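Local coordinates for BDI_3064 protein (Parabacteroides distasonis ATCC 8503, PDB 5Z06), which hydrolyses linear beta-1,2-glucan and beta-1,2-glucooligosaccharides of four or more units as an exo-acting enzyme, releasing sophorose from the non-reducing end, at residues 393-396 and 397-401; 362-366 and 367-371; 599-603 and 604-608. All coordinates share one frame; numbering follows the deposited sequence.

Contact 1. Residues 393-396 and 397-401; sequences VETS and FLFQG
F399 N donates to T395 O at 2.8 Å, and L398 N donates likewise to E394 O. Q400 N reaches S396 O at 2.7 Å, and F397 N reaches V393 O at 2.9 Å. S396 OG also approaches V393 O: the serine's chi1 of 74° turns OG back toward that oxygen, at a distance so short that its exact value is doubtful, and T469 OG1 of helix 467-475 is its other partner. The ladder is the i to i+4 pattern of an alpha helix, here the buried first half of helix 392-408. Outside the main-chain bonds, V393 and F397 lie side by side: CG1 of V393, set anti to its own nitrogen (chi1 174°), meets CE2 of F397 at 3.4 Å, while V393 O sits over one face of the ring near the rim. I468, F328 and Y539 also meet that ring, so an alanine here would probably open a gap among them and leave V393 CG1 without the ring atoms it rests on. Two residues on, T395 CG2 runs alongside the F399 ring, 3.7 Å from F399 CD2, and T395 O lies in the plane of that ring at its edge.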
loop_
_atom_site.group_PDB
_atom_site.type_symbol
_atom_site.label_atom_id
_atom_site.label_comp_id
_atom_site.label_asym_id
_atom_site.label_seq_id
_atom_site.Cartn_x
_atom_site.Cartn_y
_atom_site.Cartn_z
ATOM N N VAL A 393 15.353 -13.292 -0.076
ATOM C CA VAL A 393 14.024 -13.549 0.441
ATOM C C VAL A 393 13.023 -13.141 -0.634
ATOM O O VAL A 393 12.080 -13.875 -0.904
ATOM C CB VAL A 393 13.758 -12.811 1.752
ATOM C CG1 VAL A 393 12.308 -12.983 2.169
ATOM C CG2 VAL A 393 14.705 -13.303 2.850
ATOM N N GLU A 394 13.271 -11.984 -1.241
ATOM C CA GLU A 394 12.443 -11.445 -2.313
ATOM C C GLU A 394 12.521 -12.376 -3.515
ATOM O O GLU A 394 11.497 -12.699 -4.131
ATOM C CB GLU A 394 12.897 -10.024 -2.682
ATOM C CG GLU A 394 12.767 -9.008 -1.544
ATOM C CD GLU A 394 11.338 -8.741 -1.130
ATOM O OE1 GLU A 394 10.438 -8.957 -1.956
ATOM O OE2 GLU A 394 11.115 -8.335 0.028
ATOM N N THR A 395 13.736 -12.839 -3.797
ATOM C CA THR A 395 13.967 -13.855 -4.814
ATOM C C THR A 395 13.146 -15.082 -4.541
ATOM O O THR A 395 12.477 -15.575 -5.435
ATOM C CB THR A 395 15.464 -14.240 -4.919
ATOM O OG1 THR A 395 16.182 -13.103 -5.373
ATOM C CG2 THR A 395 15.699 -15.367 -5.922
ATOM N N SER A 396 13.160 -15.565 -3.308
ATOM C CA SER A 396 12.322 -16.721 -2.960
ATOM C C SER A 396 10.828 -16.468 -3.156
ATOM O O SER A 396 10.117 -17.361 -3.622
ATOM C CB SER A 396 12.568 -17.192 -1.543
ATOM O OG SER A 396 12.020 -16.335 -0.577
ATOM N N PHE A 397 10.362 -15.264 -2.802
ATOM C CA PHE A 397 8.957 -14.925 -2.993
ATOM C C PHE A 397 8.637 -14.875 -4.479
ATOM O O PHE A 397 7.584 -15.329 -4.898
ATOM C CB PHE A 397 8.606 -13.594 -2.310
ATOM C CG PHE A 397 8.721 -13.616 -0.794
ATOM C CD1 PHE A 397 8.533 -14.782 -0.046
ATOM C CD2 PHE A 397 8.982 -12.438 -0.113
ATOM C CE1 PHE A 397 8.636 -14.760 1.345
ATOM C CE2 PHE A 397 9.079 -12.400 1.275
ATOM C CZ PHE A 397 8.903 -13.563 2.009
ATOM N N LEU A 398 9.570 -14.342 -5.261
ATOM C CA LEU A 398 9.399 -14.263 -6.674
ATOM C C LEU A 398 9.277 -15.637 -7.267
ATOM O O LEU A 398 8.358 -15.896 -8.053
ATOM C CB LEU A 398 10.546 -13.517 -7.343
ATOM C CG LEU A 398 10.447 -13.537 -8.877
ATOM C CD1 LEU A 398 9.128 -12.926 -9.338
ATOM C CD2 LEU A 398 11.626 -12.822 -9.499
ATOM N N PHE A 399 10.204 -16.508 -6.874
ATOM C CA PHE A 399 10.255 -17.869 -7.391
ATOM C C PHE A 399 9.195 -18.812 -6.849
ATOM O O PHE A 399 8.773 -19.730 -7.557
ATOM C CB PHE A 399 11.682 -18.438 -7.303
ATOM C CG PHE A 399 12.545 -17.940 -8.420
ATOM C CD1 PHE A 399 12.538 -18.579 -9.651
ATOM C CD2 PHE A 399 13.249 -16.780 -8.296
ATOM C CE1 PHE A 399 13.307 -18.117 -10.687
ATOM C CE2 PHE A 399 14.011 -16.298 -9.339
ATOM C CZ PHE A 399 14.032 -16.969 -10.539
ATOM N N GLN A 400 8.700 -18.562 -5.646
ATOM C CA GLN A 400 7.496 -19.256 -5.238
ATOM C C GLN A 400 6.365 -18.987 -6.246
ATOM O O GLN A 400 5.591 -19.895 -6.579
ATOM C CB GLN A 400 7.041 -18.815 -3.864
ATOM C CG GLN A 400 5.852 -19.600 -3.371
ATOM C CD GLN A 400 5.422 -19.213 -1.980
ATOM O OE1 GLN A 400 5.072 -20.078 -1.182
ATOM N NE2 GLN A 400 5.409 -17.912 -1.686
ATOM N N GLY A 401 6.267 -17.737 -6.677
ATOM C CA GLY A 401 5.287 -17.348 -7.666
ATOM C C GLY A 401 5.571 -17.988 -9.002
ATOM O O GLY A 401 4.669 -18.529 -9.621
#

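Contact 2. Residues 362-366 and 367-371; sequences DKFHG and AVSHF
A type I' beta turn from F364 to A367 reverses the chain here, in the loop between helix 344-360 and strand 371-373. Its ends form a single antiparallel bridge, a hydrogen-bonded pair: F364 N donates to A367 O at 2.8 Å, and A367 N returns a bond to F364 O at 3.1 Å. The two are not equivalent. The first donor is only moderately tilted from the carbonyl plane of A367, whereas the second stands well above that of F364, 69° out of it, so the return bond does not use a lone pair. F364 O has a second partner in Y435 OH. A367 O also receives a CA-H...O contact from K363 CA at 3.2 Å, which brings the preceding residue against the same carbonyl.

The F364 side chain leans along the outgoing arm. With CG beside the backbone N and anti to the carbonyl carbon (chi1 -57°), its ring presents an edge to the chain: S369 N lies near the ring plane, and CE2 of F364 is 3.9 Å from S369 CB. T379 and P450 also touch that ring. On the A367 side, the methyl CB packs against F364 O at 3.4 Å. Beyond the bridge the two arms are joined through a water, which donates to D362 O at 2.6 Å and accepts from S369 N. Further along, S369 OG bonds to F371 O from above its carbonyl plane, tying the serine hydroxyl to the start of the next strand, and it also bonds to T379 OG1. The positive phi values of H365 and G366 (78° at the glycine), with the two-residue loop between bridged ends, are the signature of a tight beta-hairpin turn.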
loop_
_atom_site.group_PDB
_atom_site.type_symbol
_atom_site.label_atom_id
_atom_site.label_comp_id
_atom_site.label_asym_id
_atom_site.label_seq_id
_atom_site.Cartn_x
_atom_site.Cartn_y
_atom_site.Cartn_z
ATOM N N ASP A 362 18.920 -7.733 -13.959
ATOM C CA ASP A 362 20.162 -8.032 -13.211
ATOM C C ASP A 362 19.970 -9.251 -12.317
ATOM O O ASP A 362 18.939 -9.383 -11.626
ATOM C CB ASP A 362 20.582 -6.880 -12.279
ATOM C CG ASP A 362 20.968 -5.617 -13.012
ATOM O OD1 ASP A 362 21.334 -5.707 -14.216
ATOM O OD2 ASP A 362 20.906 -4.542 -12.356
ATOM N N LYS A 363 20.958 -10.135 -12.350
ATOM C CA LYS A 363 21.032 -11.256 -11.438
ATOM C C LYS A 363 22.228 -11.057 -10.537
ATOM O O LYS A 363 23.189 -10.369 -10.887
ATOM C CB LYS A 363 21.202 -12.585 -12.176
ATOM C CG LYS A 363 20.161 -12.861 -13.234
ATOM C CD LYS A 363 18.754 -12.642 -12.712
ATOM C CE LYS A 363 17.748 -13.150 -13.711
ATOM N NZ LYS A 363 17.946 -12.480 -15.022
ATOM N N PHE A 364 22.139 -11.677 -9.369
ATOM C CA PHE A 364 23.164 -11.595 -8.335
ATOM C C PHE A 364 23.313 -13.006 -7.838
ATOM O O PHE A 364 22.557 -13.464 -6.976
ATOM C CB PHE A 364 22.717 -10.605 -7.267
ATOM C CG PHE A 364 22.431 -9.249 -7.829
ATOM C CD1 PHE A 364 23.484 -8.369 -8.140
ATOM C CD2 PHE A 364 21.109 -8.872 -8.132
ATOM C CE1 PHE A 364 23.216 -7.128 -8.688
ATOM C CE2 PHE A 364 20.841 -7.633 -8.690
ATOM C CZ PHE A 364 21.887 -6.758 -8.969
ATOM N N HIS A 365 24.243 -13.714 -8.480
ATOM C CA HIS A 365 24.320 -15.165 -8.410
ATOM C C HIS A 365 22.936 -15.809 -8.681
ATOM O O HIS A 365 22.410 -16.654 -7.928
ATOM C CB HIS A 365 25.004 -15.578 -7.099
ATOM C CG HIS A 365 26.467 -15.277 -7.113
ATOM N ND1 HIS A 365 27.387 -16.119 -7.695
ATOM C CD2 HIS A 365 27.150 -14.173 -6.741
ATOM C CE1 HIS A 365 28.588 -15.581 -7.607
ATOM N NE2 HIS A 365 28.472 -14.396 -7.041
ATOM N N GLY A 366 22.335 -15.343 -9.766
ATOM C CA GLY A 366 21.039 -15.854 -10.207
ATOM C C GLY A 366 19.828 -15.352 -9.446
ATOM O O GLY A 366 18.691 -15.474 -9.944
ATOM N N ALA A 367 20.046 -14.778 -8.261
ATOM C CA ALA A 367 18.968 -14.185 -7.493
ATOM C C ALA A 367 18.671 -12.828 -8.063
ATOM O O ALA A 367 19.477 -12.254 -8.806
ATOM C CB ALA A 367 19.349 -14.073 -6.019
ATOM N N VAL A 368 17.513 -12.297 -7.693
ATOM C CA VAL A 368 17.150 -10.949 -8.082
ATOM C C VAL A 368 17.246 -10.050 -6.875
ATOM O O VAL A 368 17.230 -10.495 -5.722
ATOM C CB VAL A 368 15.726 -10.850 -8.699
ATOM C CG1 VAL A 368 15.646 -11.598 -10.011
ATOM C CG2 VAL A 368 14.639 -11.340 -7.738
ATOM N N SER A 369 17.339 -8.765 -7.156
ATOM C CA SER A 369 17.205 -7.750 -6.135
ATOM C C SER A 369 15.736 -7.575 -5.742
ATOM O O SER A 369 14.821 -8.031 -6.426
ATOM C CB SER A 369 17.713 -6.418 -6.667
ATOM O OG SER A 369 17.008 -6.045 -7.829
ATOM N N HIS A 370 15.549 -6.877 -4.636
ATOM C CA HIS A 370 14.249 -6.551 -4.123
ATOM C C HIS A 370 13.516 -5.678 -5.120
ATOM O O HIS A 370 12.357 -5.910 -5.419
ATOM C CB HIS A 370 14.414 -5.778 -2.826
ATOM C CG HIS A 370 13.158 -5.609 -2.043
ATOM N ND1 HIS A 370 13.185 -5.427 -0.679
ATOM C CD2 HIS A 370 11.852 -5.588 -2.406
ATOM C CE1 HIS A 370 11.947 -5.289 -0.238
ATOM N NE2 HIS A 370 11.116 -5.397 -1.260
ATOM N N PHE A 371 14.214 -4.652 -5.593
ATOM C CA PHE A 371 13.633 -3.680 -6.473
ATOM C C PHE A 371 14.365 -3.652 -7.784
ATOM O O PHE A 371 15.599 -3.715 -7.822
ATOM C CB PHE A 371 13.667 -2.340 -5.814
ATOM C CG PHE A 371 12.946 -2.320 -4.522
ATOM C CD1 PHE A 371 11.554 -2.331 -4.504
ATOM C CD2 PHE A 371 13.638 -2.306 -3.316
ATOM C CE1 PHE A 371 10.863 -2.319 -3.298
ATOM C CE2 PHE A 371 12.957 -2.275 -2.114
ATOM C CZ PHE A 371 11.559 -2.269 -2.102
HETATM O O HOH W 1 17.232 -8.066 -10.107
#

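Contact 3. Residues 599-603 and 604-608; sequences AQEPM and PHRDN
E601 and R606 run side by side and point the same way, yet their charged ends do not pair: the carboxylate and guanidinium planes stand 83° apart, and E601 OE2 is 4.0 Å from R606 NE, beyond a salt bridge. What touches is the aliphatic part, with E601 CG 3.6 Å from R606 CB. Any attraction between the charges is therefore likely modest. Over one face of the R606 guanidinium lies H605, whose CD2 sits 3.5 Å above the plane over its centre. A water that donates to E601 OE2 also meets H605 NE2, joining the carboxylate to the imidazole. M603 lies alongside that imidazole, its CB 3.5 Å from H605 ND1.

Two backbone bonds close the loop: E601 N donates to R606 O at 2.9 Å, and R606 N to M603 O, approaching from above its carbonyl plane. The Q600 and N608 side chains cross at about a right angle. N608 OD1 bonds to T610 OG1 and ND2 to Q598 OE1. The bend of Q600 at chi2 (-56°) folds its amide over R606 O, with CD 3.1 Å from that oxygen, and a water accepts from both Q600 NE2 and N608 N. This turn, with an inverse gamma turn at P602, links strand 597-599 to strand 610-611; P602 and P604 pack on Y570 of helix 556-573, and D607 bonds through OD1 to Y581 OH and through OD2 to Y570 OH.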
loop_
_atom_site.group_PDB
_atom_site.type_symbol
_atom_site.label_atom_id
_atom_site.label_comp_id
_atom_site.label_asym_id
_atom_site.label_seq_id
_atom_site.Cartn_x
_atom_site.Cartn_y
_atom_site.Cartn_z
ATOM N N ALA A 599 6.034 -2.823 11.883
ATOM C CA ALA A 599 5.830 -4.261 11.758
ATOM C C ALA A 599 4.925 -4.673 12.912
ATOM O O ALA A 599 5.393 -5.163 13.910
ATOM C CB ALA A 599 7.175 -4.995 11.778
ATOM N N GLN A 600 3.618 -4.435 12.782
ATOM C CA GLN A 600 2.720 -4.601 13.912
ATOM C C GLN A 600 2.479 -6.046 14.224
ATOM O O GLN A 600 2.578 -6.931 13.353
ATOM C CB GLN A 600 1.383 -3.882 13.677
ATOM C CG GLN A 600 1.492 -2.388 13.461
ATOM C CD GLN A 600 2.212 -1.678 14.594
ATOM O OE1 GLN A 600 3.411 -1.861 14.775
ATOM N NE2 GLN A 600 1.479 -0.858 15.349
ATOM N N GLU A 601 2.162 -6.285 15.488
ATOM C CA GLU A 601 1.931 -7.646 16.002
ATOM C C GLU A 601 0.820 -7.562 17.026
ATOM O O GLU A 601 0.578 -6.474 17.549
ATOM C CB GLU A 601 3.181 -8.201 16.712
ATOM C CG GLU A 601 4.508 -7.932 16.045
ATOM C CD GLU A 601 5.683 -8.343 16.922
ATOM O OE1 GLU A 601 5.469 -9.077 17.912
ATOM O OE2 GLU A 601 6.813 -7.937 16.588
ATOM N N PRO A 602 0.206 -8.715 17.387
ATOM C CA PRO A 602 -0.738 -8.725 18.506
ATOM C C PRO A 602 0.025 -8.710 19.837
ATOM O O PRO A 602 0.004 -9.678 20.613
ATOM C CB PRO A 602 -1.529 -10.025 18.284
ATOM C CG PRO A 602 -0.569 -10.940 17.602
ATOM C CD PRO A 602 0.335 -10.058 16.768
ATOM N N MET A 603 0.690 -7.590 20.072
ATOM C CA MET A 603 1.475 -7.334 21.269
ATOM C C MET A 603 1.384 -5.826 21.507
ATOM O O MET A 603 1.530 -5.065 20.537
ATOM C CB MET A 603 2.937 -7.713 21.017
ATOM C CG MET A 603 3.194 -9.210 20.869
ATOM S SD MET A 603 2.866 -10.129 22.388
ATOM C CE MET A 603 4.308 -9.637 23.341
ATOM N N PRO A 604 1.173 -5.386 22.775
ATOM C CA PRO A 604 1.037 -3.937 23.067
ATOM C C PRO A 604 2.068 -3.038 22.424
ATOM O O PRO A 604 1.727 -1.984 21.911
ATOM C CB PRO A 604 1.172 -3.872 24.586
ATOM C CG PRO A 604 0.582 -5.180 25.055
ATOM C CD PRO A 604 0.849 -6.198 23.968
ATOM N N HIS A 605 3.316 -3.472 22.433
ATOM C CA HIS A 605 4.429 -2.654 21.923
ATOM C C HIS A 605 4.525 -2.626 20.388
ATOM O O HIS A 605 5.379 -1.928 19.831
ATOM C CB HIS A 605 5.745 -3.128 22.527
ATOM C CG HIS A 605 6.273 -4.389 21.914
ATOM N ND1 HIS A 605 5.606 -5.588 21.995
ATOM C CD2 HIS A 605 7.393 -4.626 21.186
ATOM C CE1 HIS A 605 6.302 -6.517 21.368
ATOM N NE2 HIS A 605 7.382 -5.955 20.847
ATOM N N ARG A 606 3.673 -3.389 19.712
ATOM C CA ARG A 606 3.620 -3.412 18.276
ATOM C C ARG A 606 2.167 -3.242 17.861
ATOM O O ARG A 606 1.724 -3.793 16.851
ATOM C CB ARG A 606 4.212 -4.732 17.767
ATOM C CG ARG A 606 5.697 -4.884 18.060
ATOM C CD ARG A 606 6.576 -4.161 17.038
ATOM N NE ARG A 606 7.981 -4.195 17.446
ATOM C CZ ARG A 606 8.596 -3.279 18.197
ATOM N NH1 ARG A 606 7.970 -2.175 18.601
ATOM N NH2 ARG A 606 9.877 -3.451 18.506
ATOM N N ASP A 607 1.419 -2.461 18.641
ATOM C CA ASP A 607 0.035 -2.134 18.283
ATOM C C ASP A 607 -0.242 -0.690 18.666
ATOM O O ASP A 607 -0.035 -0.305 19.807
ATOM C CB ASP A 607 -0.901 -3.061 19.022
ATOM C CG ASP A 607 -2.334 -2.877 18.635
ATOM O OD1 ASP A 607 -2.596 -2.356 17.538
ATOM O OD2 ASP A 607 -3.208 -3.274 19.433
ATOM N N ASN A 608 -0.714 0.095 17.707
ATOM C CA ASN A 608 -1.048 1.495 17.948
ATOM C C ASN A 608 -2.392 1.852 17.313
ATOM O O ASN A 608 -2.678 3.020 17.082
ATOM C CB ASN A 608 0.075 2.388 17.413
ATOM C CG ASN A 608 0.309 2.183 15.935
ATOM O OD1 ASN A 608 -0.492 1.540 15.245
ATOM N ND2 ASN A 608 1.401 2.711 15.441
HETATM O O HOH W 2 -1.425 -1.547 15.236
HETATM O O HOH W 3 8.489 -6.895 18.396
#

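Contact 2 comes first along the chain, then contact 1, and contact 3 follows some two hundred residues later. Contacts 1 and 2 are neighbours, their centres 11 Å apart: the outgoing arm of the hairpin turn lies on helix 392-408, where T395 OG1 and V368 N make a probable hydrogen bond of 2.8 Å and L398 packs on V368. Loop 362-370 is thus fastened to the helix. Contact 3 stands apart, with centres 27 Å from contact 1 and 32 Å from contact 2 and nearest atoms about 13 Å away in both cases. It lies in the glycoamylase-like region, between strands 597-599 and 610-611. Glycerols beside E394 and Q600, probably from the crystallisation liquor, may mark pockets.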